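Local coordinates for N-alpha-acetyltransferase 35, NatC auxiliary subunit (Saccharomyces cerevisiae, PDB 6YGA), which serves as the auxiliary subunit of the yeast NatC N-terminal acetyltransferase, which acetylates the N-terminal methionine of the L-A virus Gag protein, at residues 70-75 / 268-273; 79-84 / 142-147; 90-95 / 146-151; 106-111 / 289-294. All coordinates share one frame; numbering follows the deposited sequence.

Interaction 1. Residues 70-75 / 268-273; sequences TAEEIE and PPKGAF
Glu72 and Lys270 run side by side and point the same way, their methylenes in contact: Glu72 CB lies 3.6 Å from Lys270 CB. The lysine is extended beyond CG, whereas the glutamate bends at chi2 (82°), turning its carboxylate back toward its own helix start; Glu72 OE2 alone stays near the lysine stem, 3.7 Å from Lys270 CD. The two charges stay short of a salt bridge, with Glu72 OE2 4.4 Å from Lys270 NZ, so the pull on the exposed lysine is probably modest. Gly271 meets the helix backbone directly. Gly271 CA sits 3.8 Å from both Glu73 CA and Glu72 O, the glycine letting the two backbones come this close. Gly271 belongs to a type II beta turn from Pro269 to Ala272, with a positive phi, and the turn abuts the short helix 71-75. That helix starts with a capping box: Glu73 N donates to Thr70 OG1 at 3.2 Å, and Thr70 N donates in return to Glu73 OE1 at 2.9 Å, from above the carboxylate plane. Glu73 CG brushes Gly271 CA at 4.0 Å. Pro269, which opens the turn, packs on Ser88 and Ile92 of helix 85-104.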
loop_
_atom_site.group_PDB
_atom_site.type_symbol
_atom_site.label_atom_id
_atom_site.label_comp_id
_atom_site.label_asym_id
_atom_site.label_seq_id
_atom_site.Cartn_x
_atom_site.Cartn_y
_atom_site.Cartn_z
ATOM N N THR B 70 16.218 30.656 -1.941
ATOM C CA THR B 70 17.152 31.613 -1.376
ATOM C C THR B 70 18.269 31.905 -2.374
ATOM O O THR B 70 18.430 31.220 -3.388
ATOM C CB THR B 70 17.741 31.091 -0.065
ATOM O OG1 THR B 70 18.684 30.047 -0.343
ATOM C CG2 THR B 70 16.638 30.542 0.833
ATOM N N ALA B 71 19.044 32.950 -2.074
ATOM C CA ALA B 71 20.164 33.314 -2.934
ATOM C C ALA B 71 21.180 32.181 -3.026
ATOM O O ALA B 71 21.705 31.895 -4.109
ATOM C CB ALA B 71 20.824 34.592 -2.417
ATOM N N GLU B 72 21.467 31.519 -1.901
ATOM C CA GLU B 72 22.383 30.383 -1.927
ATOM C C GLU B 72 21.832 29.250 -2.784
ATOM O O GLU B 72 22.576 28.617 -3.541
ATOM C CB GLU B 72 22.656 29.891 -0.504
ATOM C CG GLU B 72 23.450 30.854 0.367
ATOM C CD GLU B 72 22.589 31.935 0.992
ATOM O OE1 GLU B 72 21.705 32.479 0.300
ATOM O OE2 GLU B 72 22.791 32.233 2.188
ATOM N N GLU B 73 20.529 28.982 -2.681
ATOM C CA GLU B 73 19.932 27.927 -3.494
ATOM C C GLU B 73 19.972 28.282 -4.975
ATOM O O GLU B 73 20.160 27.404 -5.825
ATOM C CB GLU B 73 18.494 27.664 -3.045
ATOM C CG GLU B 73 18.374 27.060 -1.652
ATOM C CD GLU B 73 16.937 27.000 -1.155
ATOM O OE1 GLU B 73 16.108 27.796 -1.638
ATOM O OE2 GLU B 73 16.637 26.159 -0.279
ATOM N N ILE B 74 19.791 29.563 -5.308
ATOM C CA ILE B 74 19.770 29.965 -6.710
ATOM C C ILE B 74 21.182 30.002 -7.281
ATOM O O ILE B 74 21.416 29.589 -8.423
ATOM C CB ILE B 74 19.063 31.326 -6.863
ATOM C CG1 ILE B 74 17.586 31.212 -6.481
ATOM C CG2 ILE B 74 19.200 31.849 -8.285
ATOM C CD1 ILE B 74 16.846 32.538 -6.465
ATOM N N GLU B 75 22.146 30.479 -6.496
ATOM C CA GLU B 75 23.496 30.732 -6.979
ATOM C C GLU B 75 24.462 29.582 -6.720
ATOM O O GLU B 75 25.645 29.709 -7.055
ATOM C CB GLU B 75 24.054 32.010 -6.338
ATOM C CG GLU B 75 23.192 33.254 -6.535
ATOM C CD GLU B 75 23.090 33.687 -7.988
ATOM O OE1 GLU B 75 23.943 33.275 -8.801
ATOM O OE2 GLU B 75 22.153 34.446 -8.316
ATOM N N PRO B 268 26.133 21.162 5.566
ATOM C CA PRO B 268 26.436 21.205 4.141
ATOM C C PRO B 268 26.427 22.633 3.642
ATOM O O PRO B 268 25.775 23.515 4.236
ATOM C CB PRO B 268 25.301 20.380 3.514
ATOM C CG PRO B 268 24.777 19.536 4.620
ATOM C CD PRO B 268 24.931 20.365 5.857
ATOM N N PRO B 269 27.140 22.918 2.552
ATOM C CA PRO B 269 27.059 24.254 1.954
ATOM C C PRO B 269 25.622 24.603 1.601
ATOM O O PRO B 269 24.867 23.773 1.089
ATOM C CB PRO B 269 27.937 24.138 0.703
ATOM C CG PRO B 269 28.873 23.032 1.007
ATOM C CD PRO B 269 28.095 22.055 1.841
ATOM N N LYS B 270 25.244 25.839 1.909
ATOM C CA LYS B 270 23.883 26.292 1.656
ATOM C C LYS B 270 23.568 26.247 0.165
ATOM O O LYS B 270 24.344 26.730 -0.665
ATOM C CB LYS B 270 23.697 27.705 2.205
ATOM C CG LYS B 270 23.662 27.770 3.725
ATOM C CD LYS B 270 23.233 29.146 4.210
ATOM C CE LYS B 270 23.145 29.199 5.727
ATOM N NZ LYS B 270 22.756 30.556 6.203
ATOM N N GLY B 271 22.420 25.661 -0.170
ATOM C CA GLY B 271 22.025 25.480 -1.549
ATOM C C GLY B 271 22.478 24.180 -2.176
ATOM O O GLY B 271 22.144 23.925 -3.341
ATOM N N ALA B 272 23.238 23.357 -1.448
ATOM C CA ALA B 272 23.635 22.056 -1.974
ATOM C C ALA B 272 22.424 21.154 -2.178
ATOM O O ALA B 272 22.360 20.395 -3.153
ATOM C CB ALA B 272 24.643 21.394 -1.036
ATOM N N PHE B 273 21.458 21.223 -1.268
ATOM C CA PHE B 273 20.212 20.473 -1.370
ATOM C C PHE B 273 19.065 21.470 -1.384
ATOM O O PHE B 273 18.924 22.273 -0.455
ATOM C CB PHE B 273 20.062 19.490 -0.207
ATOM C CG PHE B 273 21.178 18.489 -0.109
ATOM C CD1 PHE B 273 22.368 18.816 0.524
ATOM C CD2 PHE B 273 21.039 17.221 -0.647
ATOM C CE1 PHE B 273 23.399 17.898 0.615
ATOM C CE2 PHE B 273 22.064 16.296 -0.558
ATOM C CZ PHE B 273 23.247 16.636 0.073
#

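Interaction 2. Residues 79-84 / 142-147; sequences NVAYDP and ILYDKV
Tyr144 reaches out from the first turns of helix 142-167 and ends against the backbone of Tyr82. The polar part of the contact is a hydrogen bond from Tyr144 OH to Tyr82 O, 2.6 Å long, with the donor tilted 19° from the carbonyl plane. Tyr144 OH also lies 3.0 Å from Tyr82 N and 3.3 Å from Tyr82 CB, and it approaches the Tyr82 ring at its edge. The aromatic part is a CH-pi contact: Ala81 CA stands over one face of the Tyr144 ring, 3.9 Å from its centroid and 20° off the normal. Apolar packing adds Ala81 CB against Tyr144 CD1 at 3.8 Å. With CG anti to its carbonyl carbon (chi1 -77°), Tyr144 turns one ring face to Ala81 CA and Val80 O. Val80 in turn folds back, CG1 3.8 Å above the centre of the Tyr82 ring, and that ring also meets Phe76. Ser88 and Val89 of helix 85-104 touch Tyr144 as well, placing it between the irregular segment 79-84 and the helix that follows. The buried tyrosine therefore holds segment 79-84 through its main chain: the hydroxyl bonds a carbonyl and the ring face receives the Ala81 C-H.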
loop_
_atom_site.group_PDB
_atom_site.type_symbol
_atom_site.label_atom_id
_atom_site.label_comp_id
_atom_site.label_asym_id
_atom_site.label_seq_id
_atom_site.Cartn_x
_atom_site.Cartn_y
_atom_site.Cartn_z
ATOM N N ASN B 79 31.103 23.825 -9.089
ATOM C CA ASN B 79 32.533 23.982 -9.330
ATOM C C ASN B 79 33.247 24.745 -8.222
ATOM O O ASN B 79 34.482 24.772 -8.211
ATOM C CB ASN B 79 32.781 24.688 -10.671
ATOM C CG ASN B 79 32.056 24.023 -11.826
ATOM O OD1 ASN B 79 32.441 22.943 -12.279
ATOM N ND2 ASN B 79 31.003 24.670 -12.314
ATOM N N VAL B 80 32.518 25.369 -7.308
ATOM C CA VAL B 80 33.140 26.063 -6.187
ATOM C C VAL B 80 33.446 25.057 -5.088
ATOM O O VAL B 80 32.610 24.211 -4.747
ATOM C CB VAL B 80 32.228 27.196 -5.678
ATOM C CG1 VAL B 80 32.830 27.872 -4.455
ATOM C CG2 VAL B 80 31.982 28.210 -6.785
ATOM N N ALA B 81 34.658 25.134 -4.542
ATOM C CA ALA B 81 35.086 24.276 -3.439
ATOM C C ALA B 81 34.831 25.034 -2.142
ATOM O O ALA B 81 35.642 25.864 -1.727
ATOM C CB ALA B 81 36.554 23.893 -3.583
ATOM N N TYR B 82 33.703 24.741 -1.501
ATOM C CA TYR B 82 33.299 25.452 -0.297
ATOM C C TYR B 82 34.120 24.997 0.903
ATOM O O TYR B 82 34.431 23.811 1.053
ATOM C CB TYR B 82 31.806 25.245 -0.038
ATOM C CG TYR B 82 30.928 25.815 -1.134
ATOM C CD1 TYR B 82 30.594 25.057 -2.251
ATOM C CD2 TYR B 82 30.446 27.117 -1.058
ATOM C CE1 TYR B 82 29.802 25.575 -3.258
ATOM C CE2 TYR B 82 29.653 27.645 -2.061
ATOM C CZ TYR B 82 29.334 26.868 -3.158
ATOM O OH TYR B 82 28.545 27.386 -4.158
ATOM N N ASP B 83 34.474 25.954 1.759
ATOM C CA ASP B 83 35.340 25.821 2.922
ATOM C C ASP B 83 34.518 25.681 4.199
ATOM O O ASP B 83 33.476 26.332 4.339
ATOM C CB ASP B 83 36.256 27.038 3.041
ATOM C CG ASP B 83 36.972 27.355 1.742
ATOM O OD1 ASP B 83 37.858 26.573 1.336
ATOM O OD2 ASP B 83 36.630 28.379 1.112
ATOM N N PRO B 84 34.942 24.828 5.150
ATOM C CA PRO B 84 36.095 23.918 5.044
ATOM C C PRO B 84 35.801 22.665 4.209
ATOM O O PRO B 84 34.760 22.038 4.398
ATOM C CB PRO B 84 36.384 23.549 6.502
ATOM C CG PRO B 84 35.079 23.714 7.202
ATOM C CD PRO B 84 34.391 24.862 6.518
ATOM N N ILE B 142 40.623 18.138 -4.337
ATOM C CA ILE B 142 40.592 16.691 -4.516
ATOM C C ILE B 142 39.395 16.072 -3.806
ATOM O O ILE B 142 38.915 15.001 -4.198
ATOM C CB ILE B 142 41.921 16.072 -4.044
ATOM C CG1 ILE B 142 42.141 14.728 -4.733
ATOM C CG2 ILE B 142 41.949 15.908 -2.525
ATOM C CD1 ILE B 142 42.201 14.828 -6.243
ATOM N N LEU B 143 38.893 16.724 -2.757
ATOM C CA LEU B 143 37.760 16.175 -2.023
ATOM C C LEU B 143 36.469 16.311 -2.822
ATOM O O LEU B 143 35.630 15.400 -2.820
ATOM C CB LEU B 143 37.648 16.869 -0.666
ATOM C CG LEU B 143 38.894 16.750 0.218
ATOM C CD1 LEU B 143 38.750 17.633 1.441
ATOM C CD2 LEU B 143 39.137 15.302 0.624
ATOM N N TYR B 144 36.304 17.430 -3.529
ATOM C CA TYR B 144 35.099 17.643 -4.324
ATOM C C TYR B 144 35.133 16.863 -5.632
ATOM O O TYR B 144 34.124 16.270 -6.027
ATOM C CB TYR B 144 34.913 19.133 -4.615
ATOM C CG TYR B 144 34.381 19.936 -3.450
ATOM C CD1 TYR B 144 35.238 20.449 -2.488
ATOM C CD2 TYR B 144 33.019 20.186 -3.318
ATOM C CE1 TYR B 144 34.757 21.183 -1.423
ATOM C CE2 TYR B 144 32.528 20.920 -2.256
ATOM C CZ TYR B 144 33.401 21.416 -1.311
ATOM O OH TYR B 144 32.920 22.148 -0.251
ATOM N N ASP B 145 36.280 16.849 -6.315
ATOM C CA ASP B 145 36.332 16.308 -7.670
ATOM C C ASP B 145 36.454 14.788 -7.679
ATOM O O ASP B 145 35.852 14.122 -8.529
ATOM C CB ASP B 145 37.490 16.940 -8.445
ATOM C CG ASP B 145 37.410 18.458 -8.485
ATOM O OD1 ASP B 145 36.787 19.043 -7.576
ATOM O OD2 ASP B 145 37.965 19.066 -9.427
ATOM N N LYS B 146 37.224 14.219 -6.752
ATOM C CA LYS B 146 37.492 12.785 -6.739
ATOM C C LYS B 146 36.717 12.041 -5.661
ATOM O O LYS B 146 36.036 11.056 -5.960
ATOM C CB LYS B 146 38.998 12.532 -6.565
ATOM C CG LYS B 146 39.592 11.579 -7.597
ATOM C CD LYS B 146 38.939 10.201 -7.520
ATOM C CE LYS B 146 39.302 9.316 -8.712
ATOM N NZ LYS B 146 38.718 7.945 -8.583
ATOM N N VAL B 147 36.806 12.481 -4.405
ATOM C CA VAL B 147 36.128 11.773 -3.322
ATOM C C VAL B 147 34.616 11.932 -3.440
ATOM O O VAL B 147 33.871 10.946 -3.448
ATOM C CB VAL B 147 36.644 12.260 -1.957
ATOM C CG1 VAL B 147 35.904 11.558 -0.826
ATOM C CG2 VAL B 147 38.139 12.024 -1.849
#

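Interaction 3. Residues 90-95 / 146-151; sequences AAIADR and KVLGSC
Ile92 and Leu148 meet where helix 85-104 packs against helix 142-167, and their side chains cross at about a right angle. The contact is apolar throughout. Ile92 CG2 lies 3.8 Å from Leu148 CD1 and equally far from Leu148 CD2, so this methyl sits against both arms of the leucine fork. Ile92 CD1 adds a further approach, 3.9 Å from Leu148 CD2. Leu148 carries CG anti to its backbone N (chi1 -174°), which sends the fork across to the facing helix, and Ile92 offers its CG2 branch from the corresponding anti position. Beside them Ala93, the next residue after Ile92, faces Cys151, three on from Leu148: Ala93 CB is 4.2 Å from Cys151 SG, and the backbones come nearest here, with Ala93 CA 6.8 Å from Cys151 CA.

Polar groups find partners away from the interface. Ser150 OG donates to Val147 O, though the modelled length is doubtfully short, and Cys151 N shares that acceptor, so the carbonyl takes two donors; Ser150 OG also bonds Ser203 on helix 193-209. Neighbouring helices enclose the pair: Tyr119 of helix 118-129 touches both Ile92 and Leu148, while Ile223 and Leu224 of helix 215-231 lie against Ala93 and Cys151, respectively. The contact is therefore part of the buried interior of a helical bundle in the N-terminal region. Branched methyls beside an alanine-cysteine pair are consistent with helices held here mainly by apolar packing, the Ser150 hydroxyl being bonded elsewhere.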
loop_
_atom_site.group_PDB
_atom_site.type_symbol
_atom_site.label_atom_id
_atom_site.label_comp_id
_atom_site.label_asym_id
_atom_site.label_seq_id
_atom_site.Cartn_x
_atom_site.Cartn_y
_atom_site.Cartn_z
ATOM N N ALA B 90 32.220 15.908 3.700
ATOM C CA ALA B 90 31.650 14.907 4.596
ATOM C C ALA B 90 30.190 15.210 4.908
ATOM O O ALA B 90 29.367 14.293 4.998
ATOM C CB ALA B 90 32.472 14.824 5.883
ATOM N N ALA B 91 29.846 16.490 5.072
ATOM C CA ALA B 91 28.454 16.844 5.339
ATOM C C ALA B 91 27.578 16.613 4.113
ATOM O O ALA B 91 26.417 16.207 4.242
ATOM C CB ALA B 91 28.358 18.296 5.803
ATOM N N ILE B 92 28.113 16.875 2.918
ATOM C CA ILE B 92 27.372 16.611 1.688
ATOM C C ILE B 92 27.099 15.118 1.541
ATOM O O ILE B 92 25.967 14.700 1.271
ATOM C CB ILE B 92 28.141 17.167 0.474
ATOM C CG1 ILE B 92 28.091 18.696 0.448
ATOM C CG2 ILE B 92 27.582 16.617 -0.824
ATOM C CD1 ILE B 92 28.927 19.309 -0.659
ATOM N N ALA B 93 28.131 14.291 1.726
ATOM C CA ALA B 93 27.950 12.850 1.589
ATOM C C ALA B 93 26.999 12.311 2.650
ATOM O O ALA B 93 26.180 11.430 2.368
ATOM C CB ALA B 93 29.300 12.139 1.666
ATOM N N ASP B 94 27.087 12.834 3.874
ATOM C CA ASP B 94 26.218 12.357 4.944
ATOM C C ASP B 94 24.751 12.612 4.627
ATOM O O ASP B 94 23.912 11.712 4.754
ATOM C CB ASP B 94 26.602 13.019 6.264
ATOM C CG ASP B 94 25.513 12.905 7.303
ATOM O OD1 ASP B 94 25.207 11.771 7.722
ATOM O OD2 ASP B 94 24.959 13.953 7.697
ATOM N N ARG B 95 24.418 13.839 4.221
ATOM C CA ARG B 95 23.023 14.162 3.940
ATOM C C ARG B 95 22.502 13.364 2.752
ATOM O O ARG B 95 21.331 12.965 2.729
ATOM C CB ARG B 95 22.867 15.663 3.698
ATOM C CG ARG B 95 21.494 16.059 3.187
ATOM C CD ARG B 95 21.144 17.483 3.564
ATOM N NE ARG B 95 19.839 17.858 3.034
ATOM C CZ ARG B 95 19.181 18.963 3.368
ATOM N NH1 ARG B 95 19.704 19.812 4.242
ATOM N NH2 ARG B 95 17.997 19.216 2.830
ATOM N N LYS B 146 37.224 14.219 -6.752
ATOM C CA LYS B 146 37.492 12.785 -6.739
ATOM C C LYS B 146 36.717 12.041 -5.661
ATOM O O LYS B 146 36.036 11.056 -5.960
ATOM C CB LYS B 146 38.998 12.532 -6.565
ATOM C CG LYS B 146 39.592 11.579 -7.597
ATOM C CD LYS B 146 38.939 10.201 -7.520
ATOM C CE LYS B 146 39.302 9.316 -8.712
ATOM N NZ LYS B 146 38.718 7.945 -8.583
ATOM N N VAL B 147 36.806 12.481 -4.405
ATOM C CA VAL B 147 36.128 11.773 -3.322
ATOM C C VAL B 147 34.616 11.932 -3.440
ATOM O O VAL B 147 33.871 10.946 -3.448
ATOM C CB VAL B 147 36.644 12.260 -1.957
ATOM C CG1 VAL B 147 35.904 11.558 -0.826
ATOM C CG2 VAL B 147 38.139 12.024 -1.849
ATOM N N LEU B 148 34.140 13.176 -3.538
ATOM C CA LEU B 148 32.701 13.404 -3.610
ATOM C C LEU B 148 32.125 12.893 -4.925
ATOM O O LEU B 148 30.996 12.389 -4.958
ATOM C CB LEU B 148 32.396 14.888 -3.417
ATOM C CG LEU B 148 30.919 15.266 -3.326
ATOM C CD1 LEU B 148 30.176 14.332 -2.380
ATOM C CD2 LEU B 148 30.778 16.707 -2.871
ATOM N N GLY B 149 32.887 13.004 -6.016
ATOM C CA GLY B 149 32.421 12.474 -7.289
ATOM C C GLY B 149 32.173 10.980 -7.242
ATOM O O GLY B 149 31.208 10.481 -7.826
ATOM N N SER B 150 33.037 10.244 -6.539
ATOM C CA SER B 150 32.824 8.809 -6.383
ATOM C C SER B 150 31.581 8.528 -5.548
ATOM O O SER B 150 30.837 7.582 -5.832
ATOM C CB SER B 150 34.057 8.159 -5.756
ATOM O OG SER B 150 34.277 8.642 -4.442
ATOM N N CYS B 151 31.340 9.337 -4.512
ATOM C CA CYS B 151 30.131 9.178 -3.705
ATOM C C CYS B 151 28.882 9.325 -4.560
ATOM O O CYS B 151 27.991 8.467 -4.534
ATOM C CB CYS B 151 30.110 10.200 -2.570
ATOM S SG CYS B 151 31.359 9.981 -1.297
#

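Interaction 4. Residues 106-111 / 289-294; sequences DYQTLP and KITKLP
Thr291 and Gln108 make the polar half of this contact, Pro294 and Asp106 the other, as two irregular segments pass each other at the surface. Thr291 comes first along 289-294. Its hydroxyl donates to the side-chain carbonyl of Gln108, OG1 to OE1 at 2.8 Å, and the donor stands above the amide carbonyl plane, 49° out of it. The two side chains cross at about a right angle. Thr291 CB follows at 3.5 Å from Gln108 OE1, so the carbon behind the hydroxyl also rests against the amide. Gln108 is bent at chi2 (-45°), and this fold returns its NE2 to its own segment, where it donates to Asp106 O at 2.8 Å; the amide is thereby held at both ends and its flip is fixed.

This amide also lies at a subunit boundary of the heterotrimeric NatC complex: Gln108 NE2 bonds Asn147 of the N-alpha-acetyltransferase 30 chain, and Thr291 packs on the same Asn147. The contact joins the loop after helix 85-104 to the loop before helix 298-311, beside the catalytic partner.

Further along, Leu293 turns to helix 85-104 and packs on Arg95 and Arg98. Pro294 then closes the contact from the far end. Its ring meets the carboxylate of Asp106 from the opposite direction, CG lying 3.5 Å and CD 4.0 Å from Asp106 OD2. This is van der Waals contact of a carboxylate oxygen with ring methylenes, while the backbone oxygen of Pro294 accepts a bond from Arg98 NH1.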
loop_
_atom_site.group_PDB
_atom_site.type_symbol
_atom_site.label_atom_id
_atom_site.label_comp_id
_atom_site.label_asym_id
_atom_site.label_seq_id
_atom_site.Cartn_x
_atom_site.Cartn_y
_atom_site.Cartn_z
ATOM N N ASP B 106 11.535 5.751 4.502
ATOM C CA ASP B 106 10.432 6.616 4.898
ATOM C C ASP B 106 9.491 6.951 3.743
ATOM O O ASP B 106 8.593 7.782 3.915
ATOM C CB ASP B 106 10.972 7.900 5.530
ATOM C CG ASP B 106 11.840 7.633 6.750
ATOM O OD1 ASP B 106 11.723 6.537 7.340
ATOM O OD2 ASP B 106 12.632 8.524 7.124
ATOM N N TYR B 107 9.684 6.334 2.575
ATOM C CA TYR B 107 8.742 6.429 1.454
ATOM C C TYR B 107 8.612 7.859 0.927
ATOM O O TYR B 107 7.530 8.290 0.518
ATOM C CB TYR B 107 7.364 5.881 1.841
ATOM C CG TYR B 107 7.377 4.498 2.453
ATOM C CD1 TYR B 107 7.349 3.365 1.653
ATOM C CD2 TYR B 107 7.394 4.326 3.833
ATOM C CE1 TYR B 107 7.353 2.096 2.206
ATOM C CE2 TYR B 107 7.399 3.062 4.397
ATOM C CZ TYR B 107 7.378 1.951 3.579
ATOM O OH TYR B 107 7.383 0.692 4.134
ATOM N N GLN B 108 9.711 8.606 0.928
ATOM C CA GLN B 108 9.672 9.943 0.356
ATOM C C GLN B 108 9.968 9.882 -1.137
ATOM O O GLN B 108 10.519 8.904 -1.648
ATOM C CB GLN B 108 10.659 10.877 1.058
ATOM C CG GLN B 108 10.314 11.142 2.512
ATOM C CD GLN B 108 8.842 11.446 2.718
ATOM O OE1 GLN B 108 8.340 12.482 2.280
ATOM N NE2 GLN B 108 8.142 10.539 3.391
ATOM N N THR B 109 9.587 10.947 -1.837
ATOM C CA THR B 109 9.737 10.983 -3.283
ATOM C C THR B 109 11.201 11.122 -3.677
ATOM O O THR B 109 12.014 11.712 -2.960
ATOM C CB THR B 109 8.936 12.136 -3.885
ATOM O OG1 THR B 109 9.325 13.366 -3.261
ATOM C CG2 THR B 109 7.447 11.920 -3.685
ATOM N N LEU B 110 11.529 10.559 -4.836
ATOM C CA LEU B 110 12.880 10.691 -5.368
ATOM C C LEU B 110 13.260 12.133 -5.689
ATOM O O LEU B 110 14.413 12.509 -5.411
ATOM C CB LEU B 110 13.026 9.783 -6.597
ATOM C CG LEU B 110 14.406 9.632 -7.236
ATOM C CD1 LEU B 110 15.421 9.119 -6.228
ATOM C CD2 LEU B 110 14.329 8.704 -8.437
ATOM N N PRO B 111 12.387 12.982 -6.252
ATOM C CA PRO B 111 12.801 14.375 -6.485
ATOM C C PRO B 111 13.169 15.138 -5.221
ATOM O O PRO B 111 13.976 16.072 -5.295
ATOM C CB PRO B 111 11.577 14.992 -7.177
ATOM C CG PRO B 111 10.907 13.855 -7.834
ATOM C CD PRO B 111 11.086 12.701 -6.892
ATOM N N LYS B 289 7.561 20.184 -0.698
ATOM C CA LYS B 289 8.617 20.553 0.231
ATOM C C LYS B 289 9.458 19.330 0.587
ATOM O O LYS B 289 9.021 18.184 0.460
ATOM C CB LYS B 289 8.030 21.170 1.501
ATOM C CG LYS B 289 7.280 22.473 1.282
ATOM C CD LYS B 289 8.181 23.535 0.671
ATOM C CE LYS B 289 7.722 24.932 1.057
ATOM N NZ LYS B 289 7.834 25.138 2.526
ATOM N N ILE B 290 10.684 19.586 1.031
ATOM C CA ILE B 290 11.573 18.514 1.462
ATOM C C ILE B 290 11.202 18.105 2.880
ATOM O O ILE B 290 11.144 18.942 3.787
ATOM C CB ILE B 290 13.043 18.952 1.380
ATOM C CG1 ILE B 290 13.394 19.344 -0.057
ATOM C CG2 ILE B 290 13.958 17.843 1.895
ATOM C CD1 ILE B 290 14.863 19.586 -0.288
ATOM N N THR B 291 10.949 16.815 3.071
ATOM C CA THR B 291 10.577 16.297 4.378
ATOM C C THR B 291 11.810 16.175 5.266
ATOM O O THR B 291 12.932 16.004 4.782
ATOM C CB THR B 291 9.886 14.939 4.232
ATOM O OG1 THR B 291 8.901 15.022 3.195
ATOM C CG2 THR B 291 9.197 14.528 5.525
ATOM N N LYS B 292 11.590 16.280 6.577
ATOM C CA LYS B 292 12.680 16.149 7.534
ATOM C C LYS B 292 13.383 14.806 7.369
ATOM O O LYS B 292 12.738 13.757 7.285
ATOM C CB LYS B 292 12.152 16.301 8.960
ATOM C CG LYS B 292 13.200 16.069 10.039
ATOM C CD LYS B 292 12.695 16.527 11.397
ATOM C CE LYS B 292 13.692 16.211 12.504
ATOM N NZ LYS B 292 13.811 14.747 12.751
ATOM N N LEU B 293 14.707 14.850 7.320
ATOM C CA LEU B 293 15.519 13.668 7.095
ATOM C C LEU B 293 15.729 12.902 8.397
ATOM O O LEU B 293 15.579 13.458 9.487
ATOM C CB LEU B 293 16.865 14.071 6.501
ATOM C CG LEU B 293 16.821 14.798 5.156
ATOM C CD1 LEU B 293 18.179 15.398 4.825
ATOM C CD2 LEU B 293 16.375 13.846 4.060
ATOM N N PRO B 294 16.066 11.615 8.311
ATOM C CA PRO B 294 16.430 10.872 9.522
ATOM C C PRO B 294 17.659 11.480 10.182
ATOM O O PRO B 294 18.482 12.127 9.532
ATOM C CB PRO B 294 16.718 9.458 9.003
ATOM C CG PRO B 294 15.970 9.367 7.725
ATOM C CD PRO B 294 15.999 10.739 7.127
#

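Overall arrangement
Following the chain from the N terminus, helix 71-75 enters interaction 1, whose partner comes only after residue 267, closing the longest loop. Inside it nest interactions 2 and 3: the segment before helix 85-104 and then that helix itself both return to helix 142-167, sharing Lys146 and Val147, with centres about 9 Å apart. The loop after helix 85-104 opens interaction 4, which closes at 289-294, beyond the end of interaction 1, and so crosses the other three. Helix 85-104 is the common neighbour: Pro269 and Phe273 of interaction 1 and Leu293 of interaction 4 pack on its residues, tying the loops at 268-273 and 289-294 to it.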